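Long-range contact in carboxyvinyl-carboxyphosphonate phosphorylmutase (Bacillus anthracis, PDB 4IQD), which belongs to the phosphoenolpyruvate phosphomutase family of TIM-barrel enzymes and is modelled here with bound pyruvic acid: residues 160-174 with 188-202. Sequence-based numbering, arbitrary orientation.
Sequences LYIVARTDARGVEGL and GADAIFPEALQSEEE. With PYR (pyruvic acid), chain D.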
ATOM      1  N   LEU A 160       7.062  24.681   7.794  1.00 27.20           N
ATOM      2  CA  LEU A 160       6.235  23.532   8.138  1.00 30.15           C
ATOM      3  C   LEU A 160       5.090  23.917   9.071  1.00 28.57           C
ATOM      4  O   LEU A 160       5.315  24.422  10.169  1.00 29.24           O
ATOM      5  CB  LEU A 160       7.097  22.452   8.790  1.00 30.15           C
ATOM      6  CG  LEU A 160       6.795  20.998   8.436  1.00 26.27           C
ATOM      7  CD1 LEU A 160       6.794  20.793   6.926  1.00 27.30           C
ATOM      8  CD2 LEU A 160       7.818  20.091   9.092  1.00 22.36           C
ATOM      9  N   TYR A 161       3.864  23.674   8.623  1.00 24.75           N
ATOM     10  CA  TYR A 161       2.678  23.933   9.426  1.00 22.47           C
ATOM     11  C   TYR A 161       2.617  22.883  10.521  1.00 23.61           C
ATOM     12  O   TYR A 161       2.779  21.695  10.255  1.00 26.70           O
ATOM     13  CB  TYR A 161       1.438  23.854   8.538  1.00 23.58           C
ATOM     14  CG  TYR A 161       0.164  24.405   9.139  1.00 23.50           C
ATOM     15  CD1 TYR A 161      -0.185  25.741   8.975  1.00 22.96           C
ATOM     16  CD2 TYR A 161      -0.708  23.582   9.837  1.00 24.95           C
ATOM     17  CE1 TYR A 161      -1.357  26.246   9.506  1.00 23.53           C
ATOM     18  CE2 TYR A 161      -1.882  24.076  10.371  1.00 26.78           C
ATOM     19  CZ  TYR A 161      -2.202  25.408  10.203  1.00 24.37           C
ATOM     20  OH  TYR A 161      -3.370  25.899  10.733  1.00 21.17           O
ATOM     21  N   ILE A 162       2.407  23.312  11.759  1.00 22.39           N
ATOM     22  CA  ILE A 162       2.442  22.375  12.869  1.00 21.86           C
ATOM     23  C   ILE A 162       1.095  22.186  13.532  1.00 23.25           C
ATOM     24  O   ILE A 162       0.486  23.142  14.011  1.00 25.95           O
ATOM     25  CB  ILE A 162       3.408  22.821  13.963  1.00 23.51           C
ATOM     26  CG1 ILE A 162       4.800  23.063  13.388  1.00 24.62           C
ATOM     27  CG2 ILE A 162       3.458  21.773  15.055  1.00 16.86           C
ATOM     28  CD1 ILE A 162       5.782  23.571  14.410  1.00 24.07           C
ATOM     29  N   VAL A 163       0.641  20.940  13.568  1.00 21.88           N
ATOM     30  CA  VAL A 163      -0.522  20.580  14.359  1.00 23.12           C
ATOM     31  C   VAL A 163      -0.051  19.827  15.596  1.00 24.49           C
ATOM     32  O   VAL A 163       0.699  18.861  15.490  1.00 23.59           O
ATOM     33  CB  VAL A 163      -1.503  19.706  13.556  1.00 26.71           C
ATOM     34  CG1 VAL A 163      -2.626  19.207  14.449  1.00 29.36           C
ATOM     35  CG2 VAL A 163      -2.058  20.483  12.371  1.00 23.64           C
ATOM     36  N   ALA A 164      -0.476  20.283  16.772  1.00 22.81           N
ATOM     37  CA  ALA A 164      -0.072  19.645  18.019  1.00 23.89           C
ATOM     38  C   ALA A 164      -1.209  18.839  18.643  1.00 22.38           C
ATOM     39  O   ALA A 164      -2.294  19.364  18.890  1.00 22.10           O
ATOM     40  CB  ALA A 164       0.450  20.681  19.004  1.00 25.24           C
ATOM     41  N   ARG A 165      -0.953  17.561  18.896  1.00 22.27           N
ATOM     42  CA  ARG A 165      -1.949  16.696  19.510  1.00 20.65           C
ATOM     43  C   ARG A 165      -1.716  16.572  21.005  1.00 24.24           C
ATOM     44  O   ARG A 165      -0.583  16.423  21.453  1.00 25.68           O
ATOM     45  CB  ARG A 165      -1.920  15.306  18.880  1.00 16.29           C
ATOM     46  CG  ARG A 165      -2.924  14.350  19.495  1.00 19.51           C
ATOM     47  CD  ARG A 165      -2.565  12.909  19.212  1.00 23.53           C
ATOM     48  NE  ARG A 165      -3.556  11.991  19.756  1.00 26.95           N
ATOM     49  CZ  ARG A 165      -4.174  11.057  19.043  1.00 31.64           C
ATOM     50  NH1 ARG A 165      -3.894  10.911  17.756  1.00 31.43           N
ATOM     51  NH2 ARG A 165      -5.064  10.262  19.618  1.00 37.71           N
ATOM     52  N   THR A 166      -2.790  16.632  21.781  1.00 23.33           N
ATOM     53  CA  THR A 166      -2.682  16.407  23.215  1.00 22.24           C
ATOM     54  C   THR A 166      -3.710  15.383  23.689  1.00 23.24           C
ATOM     55  O   THR A 166      -4.882  15.444  23.319  1.00 23.55           O
ATOM     56  CB  THR A 166      -2.785  17.727  24.019  1.00 20.84           C
ATOM     57  OG1 THR A 166      -2.717  17.443  25.421  1.00 22.31           O
ATOM     58  CG2 THR A 166      -4.082  18.460  23.711  1.00 19.37           C
ATOM     59  N   ASP A 167      -3.258  14.421  24.486  1.00 26.01           N
ATOM     60  CA  ASP A 167      -4.150  13.410  25.042  1.00 24.67           C
ATOM     61  C   ASP A 167      -4.467  13.711  26.499  1.00 20.66           C
ATOM     62  O   ASP A 167      -4.837  12.816  27.255  1.00 21.15           O
ATOM     63  CB  ASP A 167      -3.531  12.016  24.924  1.00 26.27           C
ATOM     64  CG  ASP A 167      -3.603  11.462  23.515  1.00 30.71           C
ATOM     65  OD1 ASP A 167      -4.531  10.679  23.232  1.00 30.87           O
ATOM     66  OD2 ASP A 167      -2.732  11.808  22.692  1.00 35.94           O
ATOM     67  N   ALA A 168      -4.334  14.980  26.875  1.00 22.15           N
ATOM     68  CA  ALA A 168      -4.431  15.400  28.275  1.00 21.21           C
ATOM     69  C   ALA A 168      -5.846  15.423  28.852  1.00 21.17           C
ATOM     70  O   ALA A 168      -6.013  15.386  30.066  1.00 20.12           O
ATOM     71  CB  ALA A 168      -3.762  16.755  28.470  1.00 17.21           C
ATOM     72  N   ARG A 169      -6.858  15.488  27.993  1.00 22.63           N
ATOM     73  CA  ARG A 169      -8.240  15.496  28.462  1.00 18.47           C
ATOM     74  C   ARG A 169      -8.581  14.258  29.287  1.00 21.03           C
ATOM     75  O   ARG A 169      -9.035  14.365  30.429  1.00 21.28           O
ATOM     76  CB  ARG A 169      -9.211  15.607  27.288  1.00 18.12           C
ATOM     77  CG  ARG A 169     -10.672  15.497  27.693  1.00 23.92           C
ATOM     78  CD  ARG A 169     -11.024  16.576  28.693  1.00 24.02           C
ATOM     79  NE  ARG A 169     -12.376  16.445  29.229  1.00 26.03           N
ATOM     80  CZ  ARG A 169     -12.693  15.713  30.290  1.00 21.17           C
ATOM     81  NH1 ARG A 169     -11.760  15.022  30.930  1.00 20.07           N
ATOM     82  NH2 ARG A 169     -13.948  15.665  30.708  1.00 21.89           N
ATOM     83  N   GLY A 170      -8.345  13.087  28.711  1.00 18.91           N
ATOM     84  CA  GLY A 170      -8.765  11.842  29.324  1.00 21.29           C
ATOM     85  C   GLY A 170      -7.858  11.323  30.422  1.00 29.34           C
ATOM     86  O   GLY A 170      -8.142  10.288  31.022  1.00 31.76           O
ATOM     87  N   VAL A 171      -6.770  12.033  30.692  1.00 32.09           N
ATOM     88  CA  VAL A 171      -5.827  11.585  31.710  1.00 31.68           C
ATOM     89  C   VAL A 171      -5.582  12.636  32.799  1.00 31.67           C
ATOM     90  O   VAL A 171      -5.325  12.296  33.955  1.00 32.83           O
ATOM     91  CB  VAL A 171      -4.496  11.120  31.076  1.00 33.25           C
ATOM     92  CG1 VAL A 171      -3.783  12.281  30.414  1.00 34.50           C
ATOM     93  CG2 VAL A 171      -3.608  10.456  32.116  1.00 35.30           C
ATOM     94  N   GLU A 172      -5.697  13.909  32.435  1.00 27.99           N
ATOM     95  CA  GLU A 172      -5.461  14.995  33.382  1.00 25.96           C
ATOM     96  C   GLU A 172      -6.670  15.902  33.584  1.00 22.30           C
ATOM     97  O   GLU A 172      -6.856  16.460  34.664  1.00 28.39           O
ATOM     98  CB  GLU A 172      -4.267  15.834  32.938  1.00 30.00           C
ATOM     99  CG  GLU A 172      -2.956  15.084  32.909  1.00 34.57           C
ATOM    100  CD  GLU A 172      -1.834  15.916  32.332  1.00 35.34           C
ATOM    101  OE1 GLU A 172      -2.068  17.102  32.027  1.00 32.76           O
ATOM    102  OE2 GLU A 172      -0.720  15.380  32.178  1.00 40.27           O
ATOM    103  N   GLY A 173      -7.484  16.063  32.549  1.00 19.72           N
ATOM    104  CA  GLY A 173      -8.662  16.897  32.660  1.00 18.30           C
ATOM    105  C   GLY A 173      -8.737  18.007  31.632  1.00 17.97           C
ATOM    106  O   GLY A 173      -7.748  18.348  30.985  1.00 19.81           O
ATOM    107  N   LEU A 174      -9.928  18.578  31.499  1.00 20.03           N
ATOM    108  CA  LEU A 174     -10.212  19.573  30.474  1.00 17.78           C
ATOM    109  C   LEU A 174      -9.323  20.802  30.569  1.00 20.18           C
ATOM    110  O   LEU A 174      -8.630  21.140  29.616  1.00 21.28           O
ATOM    111  CB  LEU A 174     -11.676  19.993  30.536  1.00 24.12           C
ATOM    112  CG  LEU A 174     -12.136  20.940  29.428  1.00 22.64           C
ATOM    113  CD1 LEU A 174     -11.733  20.416  28.057  1.00 21.24           C
ATOM    114  CD2 LEU A 174     -13.642  21.123  29.508  1.00 23.66           C
ATOM    115  N   GLY A 188       4.756  27.590  18.993  1.00 27.99           N
ATOM    116  CA  GLY A 188       4.843  27.659  17.548  1.00 24.95           C
ATOM    117  C   GLY A 188       3.808  26.849  16.798  1.00 22.02           C
ATOM    118  O   GLY A 188       3.710  26.955  15.579  1.00 21.97           O
ATOM    119  N   ALA A 189       3.040  26.035  17.513  1.00 24.67           N
ATOM    120  CA  ALA A 189       2.013  25.225  16.865  1.00 25.42           C
ATOM    121  C   ALA A 189       0.954  26.120  16.231  1.00 24.81           C
ATOM    122  O   ALA A 189       0.582  27.147  16.795  1.00 23.19           O
ATOM    123  CB  ALA A 189       1.382  24.259  17.855  1.00 26.43           C
ATOM    124  N   ASP A 190       0.484  25.733  15.049  1.00 22.85           N
ATOM    125  CA  ASP A 190      -0.463  26.543  14.293  1.00 19.12           C
ATOM    126  C   ASP A 190      -1.895  26.051  14.476  1.00 19.78           C
ATOM    127  O   ASP A 190      -2.849  26.740  14.114  1.00 19.64           O
ATOM    128  CB  ASP A 190      -0.098  26.530  12.809  1.00 20.37           C
ATOM    129  CG  ASP A 190       1.374  26.796  12.570  1.00 21.35           C
ATOM    130  OD1 ASP A 190       1.820  27.936  12.812  1.00 25.08           O
ATOM    131  OD2 ASP A 190       2.087  25.867  12.136  1.00 21.37           O
ATOM    132  N   ALA A 191      -2.035  24.856  15.042  1.00 21.16           N
ATOM    133  CA  ALA A 191      -3.341  24.224  15.202  1.00 22.97           C
ATOM    134  C   ALA A 191      -3.306  23.175  16.307  1.00 21.98           C
ATOM    135  O   ALA A 191      -2.245  22.639  16.623  1.00 23.40           O
ATOM    136  CB  ALA A 191      -3.782  23.594  13.886  1.00 21.02           C
ATOM    137  N   ILE A 192      -4.467  22.877  16.884  1.00 19.35           N
ATOM    138  CA  ILE A 192      -4.547  21.894  17.963  1.00 22.02           C
ATOM    139  C   ILE A 192      -5.483  20.716  17.660  1.00 23.59           C
ATOM    140  O   ILE A 192      -6.588  20.892  17.151  1.00 26.31           O
ATOM    141  CB  ILE A 192      -4.951  22.545  19.304  1.00 19.37           C
ATOM    142  CG1 ILE A 192      -3.928  23.604  19.712  1.00 20.11           C
ATOM    143  CG2 ILE A 192      -5.051  21.505  20.397  1.00 18.71           C
ATOM    144  CD1 ILE A 192      -2.549  23.043  19.994  1.00 16.39           C
ATOM    145  N   PHE A 193      -5.002  19.516  17.977  1.00 21.18           N
ATOM    146  CA  PHE A 193      -5.764  18.279  17.899  1.00 20.47           C
ATOM    147  C   PHE A 193      -6.019  17.850  19.348  1.00 23.31           C
ATOM    148  O   PHE A 193      -5.155  17.243  19.978  1.00 28.37           O
ATOM    149  CB  PHE A 193      -4.918  17.247  17.133  1.00 22.20           C
ATOM    150  CG  PHE A 193      -5.508  15.849  17.047  1.00 24.81           C
ATOM    151  CD1 PHE A 193      -6.683  15.489  17.692  1.00 28.13           C
ATOM    152  CD2 PHE A 193      -4.848  14.883  16.304  1.00 22.52           C
ATOM    153  CE1 PHE A 193      -7.174  14.204  17.602  1.00 30.96           C
ATOM    154  CE2 PHE A 193      -5.341  13.599  16.205  1.00 26.30           C
ATOM    155  CZ  PHE A 193      -6.500  13.259  16.855  1.00 29.42           C
ATOM    156  N   PRO A 194      -7.214  18.159  19.878  1.00 21.21           N
ATOM    157  CA  PRO A 194      -7.592  17.786  21.242  1.00 20.29           C
ATOM    158  C   PRO A 194      -8.258  16.420  21.278  1.00 19.27           C
ATOM    159  O   PRO A 194      -9.469  16.322  21.077  1.00 21.79           O
ATOM    160  CB  PRO A 194      -8.609  18.867  21.631  1.00 18.35           C
ATOM    161  CG  PRO A 194      -8.959  19.603  20.344  1.00 17.98           C
ATOM    162  CD  PRO A 194      -8.299  18.888  19.208  1.00 20.63           C
ATOM    163  N   GLU A 195      -7.477  15.379  21.538  1.00 17.11           N
ATOM    164  CA  GLU A 195      -8.003  14.021  21.526  1.00 20.71           C
ATOM    165  C   GLU A 195      -9.079  13.781  22.581  1.00 22.82           C
ATOM    166  O   GLU A 195      -8.896  14.076  23.766  1.00 24.46           O
ATOM    167  CB  GLU A 195      -6.876  12.995  21.674  1.00 23.87           C
ATOM    168  CG  GLU A 195      -7.358  11.584  22.014  1.00 29.70           C
ATOM    169  CD  GLU A 195      -8.040  10.878  20.853  1.00 32.62           C
ATOM    170  OE1 GLU A 195      -7.996  11.397  19.718  1.00 34.14           O
ATOM    171  OE2 GLU A 195      -8.615   9.791  21.076  1.00 32.58           O
ATOM    172  N   ALA A 196     -10.208  13.253  22.121  1.00 23.52           N
ATOM    173  CA  ALA A 196     -11.278  12.801  22.996  1.00 23.06           C
ATOM    174  C   ALA A 196     -11.786  13.863  23.959  1.00 22.05           C
ATOM    175  O   ALA A 196     -11.783  13.650  25.170  1.00 21.42           O
ATOM    176  CB  ALA A 196     -10.846  11.555  23.763  1.00 26.67           C
ATOM    177  N   LEU A 197     -12.207  15.005  23.431  1.00 19.15           N
ATOM    178  CA  LEU A 197     -13.042  15.899  24.217  1.00 19.11           C
ATOM    179  C   LEU A 197     -14.402  15.219  24.261  1.00 19.08           C
ATOM    180  O   LEU A 197     -14.749  14.470  23.354  1.00 19.78           O
ATOM    181  CB  LEU A 197     -13.134  17.282  23.590  1.00 18.65           C
ATOM    182  CG  LEU A 197     -11.853  18.106  23.505  1.00 16.87           C
ATOM    183  CD1 LEU A 197     -12.153  19.419  22.810  1.00 17.12           C
ATOM    184  CD2 LEU A 197     -11.275  18.344  24.886  1.00 16.91           C
ATOM    185  N   GLN A 198     -15.170  15.464  25.315  1.00 20.93           N
ATOM    186  CA  GLN A 198     -16.263  14.554  25.644  1.00 23.35           C
ATOM    187  C   GLN A 198     -17.691  15.021  25.360  1.00 28.64           C
ATOM    188  O   GLN A 198     -18.641  14.292  25.646  1.00 34.26           O
ATOM    189  CB  GLN A 198     -16.127  14.091  27.097  1.00 21.29           C
ATOM    190  CG  GLN A 198     -14.847  13.308  27.344  1.00 21.46           C
ATOM    191  CD  GLN A 198     -14.627  12.980  28.801  1.00 23.07           C
ATOM    192  OE1 GLN A 198     -15.545  13.067  29.612  1.00 24.82           O
ATOM    193  NE2 GLN A 198     -13.404  12.599  29.142  1.00 25.21           N
ATOM    194  N   SER A 199     -17.852  16.210  24.788  1.00 24.92           N
ATOM    195  CA  SER A 199     -19.193  16.720  24.516  1.00 23.50           C
ATOM    196  C   SER A 199     -19.204  17.956  23.638  1.00 26.62           C
ATOM    197  O   SER A 199     -18.169  18.568  23.386  1.00 27.52           O
ATOM    198  CB  SER A 199     -19.910  17.056  25.822  1.00 22.07           C
ATOM    199  OG  SER A 199     -19.284  18.149  26.467  1.00 22.23           O
ATOM    200  N   GLU A 200     -20.401  18.319  23.192  1.00 28.01           N
ATOM    201  CA  GLU A 200     -20.613  19.560  22.470  1.00 28.35           C
ATOM    202  C   GLU A 200     -20.087  20.774  23.231  1.00 28.15           C
ATOM    203  O   GLU A 200     -19.406  21.627  22.662  1.00 26.40           O
ATOM    204  CB  GLU A 200     -22.096  19.733  22.090  1.00 31.99           C
ATOM    205  CG  GLU A 200     -22.458  21.111  21.515  1.00 33.47           C
ATOM    206  CD  GLU A 200     -23.468  21.045  20.372  1.00 34.31           C
ATOM    207  OE1 GLU A 200     -23.940  22.115  19.930  1.00 36.85           O
ATOM    208  OE2 GLU A 200     -23.785  19.930  19.908  1.00 35.28           O
ATOM    209  N   GLU A 201     -20.385  20.834  24.525  1.00 24.57           N
ATOM    210  CA  GLU A 201     -19.966  21.967  25.343  1.00 26.96           C
ATOM    211  C   GLU A 201     -18.454  22.006  25.531  1.00 23.96           C
ATOM    212  O   GLU A 201     -17.875  23.078  25.651  1.00 24.94           O
ATOM    213  CB  GLU A 201     -20.671  21.968  26.706  1.00 34.23           C
ATOM    214  CG  GLU A 201     -20.110  20.986  27.723  1.00 41.39           C
ATOM    215  CD  GLU A 201     -20.038  21.569  29.126  1.00 47.28           C
ATOM    216  OE1 GLU A 201     -20.615  22.654  29.356  1.00 49.22           O
ATOM    217  OE2 GLU A 201     -19.398  20.944  29.999  1.00 47.84           O
ATOM    218  N   GLU A 202     -17.813  20.841  25.553  1.00 23.43           N
ATOM    219  CA  GLU A 202     -16.365  20.799  25.706  1.00 22.29           C
ATOM    220  C   GLU A 202     -15.676  21.270  24.437  1.00 20.39           C
ATOM    221  O   GLU A 202     -14.647  21.938  24.490  1.00 22.70           O
ATOM    222  CB  GLU A 202     -15.886  19.402  26.103  1.00 21.16           C
ATOM    223  CG  GLU A 202     -16.249  19.032  27.534  1.00 24.68           C
ATOM    224  CD  GLU A 202     -15.443  17.865  28.077  1.00 24.81           C
ATOM    225  OE1 GLU A 202     -14.534  17.382  27.371  1.00 22.79           O
ATOM    226  OE2 GLU A 202     -15.718  17.434  29.216  1.00 23.46           O
TER
HETATM  227  C   PYR D 402     -11.252  19.133  34.613  1.00 35.17           C
HETATM  228  O   PYR D 402     -10.002  19.399  34.885  1.00 30.64           O
HETATM  229  OXT PYR D 402     -12.040  20.096  34.210  1.00 38.36           O
HETATM  230  CA  PYR D 402     -11.718  17.828  34.748  1.00 34.80           C
HETATM  231  O3  PYR D 402     -12.683  17.370  33.988  1.00 34.58           O
HETATM  232  CB  PYR D 402     -11.092  16.945  35.780  1.00 37.13           C
HETATM  233  O   HOH W   1       4.680  26.988  11.044  1.00 21.79           O
HETATM  234  O   HOH W   2      -7.024  16.014  24.898  1.00 22.82           O
HETATM  235  O   HOH W   3      -7.302  12.608  25.898  1.00 23.47           O
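Arg-169 sends CG opposite its backbone N (chi1 175°) and then bends at CG (chi2 59°), which turns its guanidinium side-on to the carboxylate of Glu-202. NE donates to Glu-202 OE1 at 3.0 Å and NH2 to the syn lone pair of OE2; arginine suits the place because it offers two parallel N-H groups. Gln-198 stacks its flat amide over one guanidinium face, the planes 26° apart; pyruvic acid lies over the opposite face, beside Leu-174 N. Next to it, Leu-174 CD1 packs on Leu-197 CD2 at 3.8 Å.

Arg-165, extended from CG to NE, runs alongside Phe-193, whose flat ring supports its aliphatic part. Its NH2 forms a charge-only salt bridge with Glu-195 OE1 (3.1 Å), which lies well out of the guanidinium plane; NE makes a hydrogen-bonded salt bridge to Asp-167 OD2, and NH1 a weak bond to a second pyruvic acid.

At the far end, Asp-190 is short enough for OD2 to accept from Ile-162 N (2.6 Å) while Asp-190 CB sits over one face of the Tyr-161 ring. Parallel strands 161-166 and 191-194, joined through helix 174-187, form a beta-alpha-beta unit of the TIM barrel; Arg-165 lines a pyruvic acid pocket at the strands' C-terminal ends, Arg-169 and Leu-174 a more peripheral one.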